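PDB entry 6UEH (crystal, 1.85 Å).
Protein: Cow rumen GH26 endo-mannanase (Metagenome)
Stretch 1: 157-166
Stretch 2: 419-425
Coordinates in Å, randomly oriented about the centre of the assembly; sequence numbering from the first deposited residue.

Stretch 1 157-166: LQDYLGSVYG
Stretch 2 (419-425) ENKKMIS

One methionine touches every residue of stretch 1 that takes part in this contact: the side chain of Met-423 (m, t, m) runs across the face of the Tyr-165 ring and on to the helix, so that it meets Gln-158, Leu-161, Gly-162 and Tyr-165. The two stretches belong to one chain, and no touching pair is closer than 255 residues in sequence. A helix that begins earlier in the chain occupies the first part of stretch 1, with phi/psi near -63/-43 from Leu-157 to Leu-161; Gly-162 is at -63/-27, Ser-163 at -77/-20 and Val-164 at -111/-7. Tyr-165 has left it at -62/121, and Gly-166 turns to 93/-15, where a CB would be jammed against the carbonyl O of Tyr-165. Stretch 2 enters as a loop, with Glu-419 and Asn-420 both left-handed (55/41 and 53/34), passes through Lys-421 at -100/-12 and Lys-422 at -128/144, and is extended at Met-423 (-71/150), Ile-424 (-122/137) and Ser-425 (-136/167), continuing as a strand. Helix and strand axes lie nearly perpendicular, with a signed crossing angle of 80° and a closest approach of 10.2 Å. The nearest CA pair is Tyr-165 CA to Met-423 CA, 7.4 Å apart, and both residues direct CA-to-CB toward the opposing stretch. The two stretches bury 307 Å², both sides summed.

The CG of Met-423 sits 3.7 Å from the centroid of the Tyr-165 ring and 12° off the ring normal, a CH-pi contact over the face, with Tyr-165 CD2 3.6 Å from Met-423 CG. The sulfur follows obliquely, Met-423 SD being 4.5 Å from the centroid of the Tyr-165 ring at 29° off the normal. Beyond the ring, Met-423 SD lies 3.7 Å from Gly-162 N, whose hydrogen bond goes instead to its own helix, Gly-162 N to Gln-158 O at 2.9 Å. The terminal methyl packs against the helix, with Met-423 CE 3.8 Å from Leu-161 CB and 3.5 Å from Gln-158 OE1. Leu-161 (m, t) points CA-to-CB toward stretch 2, whereas Gln-158 (t, p, chi3 -29°) starts sideways and its end comes nearer; its NE2 is bonded elsewhere in the structure.

Tyr-165 has chi1 t and chi2 54°, which carries its hydroxyl to the backbone of stretch 2. Ile-424 N donates a hydrogen bond to Tyr-165 OH at 3.1 Å, with an N-H...O angle of 141°, and CG1 of Ile-424 (m, t) lies 3.8 Å from Tyr-165 OH. The hydroxyl in turn donates to a water, Tyr-165 OH to water O 2.6 Å. That water donates to Asn-420 OD1 at 2.6 Å and to Lys-422 O at 3.0 Å from its O atom, spanning the gap left between Tyr-165 OH and Lys-422 O, which are 4.2 Å apart. Asn-420 (chi1 t, chi2 29°) thus joins through solvent, its OD1 standing at the ring edge, 4.4 Å from Tyr-165 CE2. Lys-422 directs CA-to-CB away from stretch 1.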

# COMPACT_ATOMS: atom_id res chain seq x y z
N LEU A 157 -1.21 7.96 -19.76
CA LEU A 157 -1.88 7.10 -18.79
C LEU A 157 -1.61 7.57 -17.36
O LEU A 157 -2.53 7.71 -16.56
CB LEU A 157 -1.46 5.64 -18.96
CG LEU A 157 -1.94 4.65 -17.89
CD1 LEU A 157 -3.45 4.72 -17.70
CD2 LEU A 157 -1.51 3.23 -18.24
N GLN A 158 -0.34 7.82 -17.06
CA GLN A 158 0.05 8.28 -15.72
C GLN A 158 -0.62 9.61 -15.37
O GLN A 158 -1.03 9.83 -14.23
CB GLN A 158 1.57 8.41 -15.62
CG GLN A 158 2.08 8.79 -14.23
CD GLN A 158 2.11 7.62 -13.25
OE1 GLN A 158 1.31 6.69 -13.35
NE2 GLN A 158 3.04 7.67 -12.30
N ASP A 159 -0.73 10.49 -16.36
CA ASP A 159 -1.37 11.78 -16.14
C ASP A 159 -2.87 11.62 -15.90
O ASP A 159 -3.44 12.33 -15.08
CB ASP A 159 -1.11 12.72 -17.32
CG ASP A 159 0.25 13.36 -17.25
OD1 ASP A 159 0.77 13.54 -16.13
OD2 ASP A 159 0.82 13.68 -18.32
N TYR A 160 -3.50 10.69 -16.62
CA TYR A 160 -4.91 10.40 -16.37
C TYR A 160 -5.11 9.92 -14.94
O TYR A 160 -6.05 10.34 -14.26
CB TYR A 160 -5.46 9.36 -17.34
CG TYR A 160 -6.80 8.82 -16.88
CD1 TYR A 160 -7.96 9.56 -17.06
CD2 TYR A 160 -6.89 7.59 -16.23
CE1 TYR A 160 -9.18 9.09 -16.62
CE2 TYR A 160 -8.11 7.11 -15.79
CZ TYR A 160 -9.25 7.86 -15.99
OH TYR A 160 -10.47 7.39 -15.56
N LEU A 161 -4.24 9.01 -14.50
CA LEU A 161 -4.30 8.49 -13.14
C LEU A 161 -4.16 9.62 -12.13
O LEU A 161 -4.88 9.67 -11.14
CB LEU A 161 -3.20 7.44 -12.92
CG LEU A 161 -3.26 6.21 -13.83
CD1 LEU A 161 -2.06 5.29 -13.59
CD2 LEU A 161 -4.57 5.46 -13.63
N GLY A 162 -3.22 10.52 -12.39
CA GLY A 162 -3.02 11.67 -11.52
C GLY A 162 -4.23 12.58 -11.48
O GLY A 162 -4.46 13.28 -10.50
N SER A 163 -5.02 12.56 -12.56
CA SER A 163 -6.16 13.46 -12.68
C SER A 163 -7.34 13.00 -11.83
O SER A 163 -8.23 13.79 -11.52
CB SER A 163 -6.59 13.59 -14.14
OG SER A 163 -7.31 12.45 -14.58
N VAL A 164 -7.35 11.73 -11.45
CA VAL A 164 -8.44 11.21 -10.63
C VAL A 164 -7.98 10.87 -9.22
O VAL A 164 -8.79 10.56 -8.35
CB VAL A 164 -9.08 9.96 -11.27
CG1 VAL A 164 -9.63 10.30 -12.65
CG2 VAL A 164 -8.07 8.83 -11.37
N TYR A 165 -6.67 10.96 -8.99
CA TYR A 165 -6.08 10.64 -7.69
C TYR A 165 -6.62 11.57 -6.61
O TYR A 165 -6.47 12.79 -6.70
CB TYR A 165 -4.56 10.73 -7.76
CG TYR A 165 -3.83 10.19 -6.54
CD1 TYR A 165 -4.07 8.91 -6.08
CD2 TYR A 165 -2.88 10.96 -5.88
CE1 TYR A 165 -3.39 8.40 -4.97
CE2 TYR A 165 -2.20 10.47 -4.78
CZ TYR A 165 -2.46 9.19 -4.33
OH TYR A 165 -1.78 8.69 -3.23
N GLY A 166 -7.23 10.99 -5.58
CA GLY A 166 -7.81 11.77 -4.50
C GLY A 166 -9.28 12.09 -4.72
O GLY A 166 -9.97 12.50 -3.79
N GLU A 419 6.67 10.96 0.76
CA GLU A 419 6.40 12.39 0.88
C GLU A 419 5.40 12.87 -0.17
O GLU A 419 5.56 13.94 -0.75
CB GLU A 419 7.70 13.20 0.77
CG GLU A 419 8.76 12.83 1.80
CD GLU A 419 10.05 13.62 1.62
OE1 GLU A 419 10.05 14.61 0.86
OE2 GLU A 419 11.06 13.25 2.25
N ASN A 420 4.37 12.06 -0.40
CA ASN A 420 3.32 12.36 -1.38
C ASN A 420 3.87 12.67 -2.77
O ASN A 420 3.32 13.50 -3.50
CB ASN A 420 2.45 13.52 -0.89
CG ASN A 420 1.11 13.59 -1.60
OD1 ASN A 420 0.58 12.57 -2.04
ND2 ASN A 420 0.56 14.79 -1.71
N LYS A 421 4.97 12.02 -3.15
CA LYS A 421 5.55 12.23 -4.47
C LYS A 421 5.16 11.12 -5.44
O LYS A 421 5.38 11.22 -6.65
CB LYS A 421 7.07 12.35 -4.38
CG LYS A 421 7.53 13.54 -3.55
CD LYS A 421 8.97 13.90 -3.83
CE LYS A 421 9.41 15.06 -2.95
NZ LYS A 421 8.45 16.19 -3.01
N LYS A 422 4.60 10.04 -4.90
CA LYS A 422 4.11 8.93 -5.71
C LYS A 422 2.66 8.61 -5.34
O LYS A 422 2.27 8.72 -4.18
CB LYS A 422 4.98 7.69 -5.53
CG LYS A 422 6.48 7.93 -5.68
CD LYS A 422 6.86 8.33 -7.10
CE LYS A 422 8.34 8.64 -7.20
NZ LYS A 422 8.77 9.00 -8.58
N MET A 423 1.87 8.23 -6.33
CA MET A 423 0.51 7.78 -6.08
C MET A 423 0.53 6.42 -5.40
O MET A 423 1.44 5.62 -5.61
CB MET A 423 -0.30 7.72 -7.38
CG MET A 423 -0.59 9.07 -7.99
SD MET A 423 -1.52 8.94 -9.53
CE MET A 423 -0.32 8.12 -10.58
N ILE A 424 -0.49 6.16 -4.58
CA ILE A 424 -0.56 4.92 -3.82
C ILE A 424 -1.84 4.16 -4.12
O ILE A 424 -2.91 4.75 -4.20
CB ILE A 424 -0.48 5.20 -2.32
CG1 ILE A 424 0.73 6.07 -2.02
CG2 ILE A 424 -0.42 3.89 -1.52
CD1 ILE A 424 0.93 6.28 -0.60
N SER A 425 -1.72 2.85 -4.29
CA SER A 425 -2.86 2.02 -4.65
C SER A 425 -2.95 0.72 -3.86
O SER A 425 -2.01 0.33 -3.17
CB SER A 425 -2.80 1.70 -6.14
OG SER A 425 -1.70 0.86 -6.42
O HOH W 1 0.34 9.95 -2.30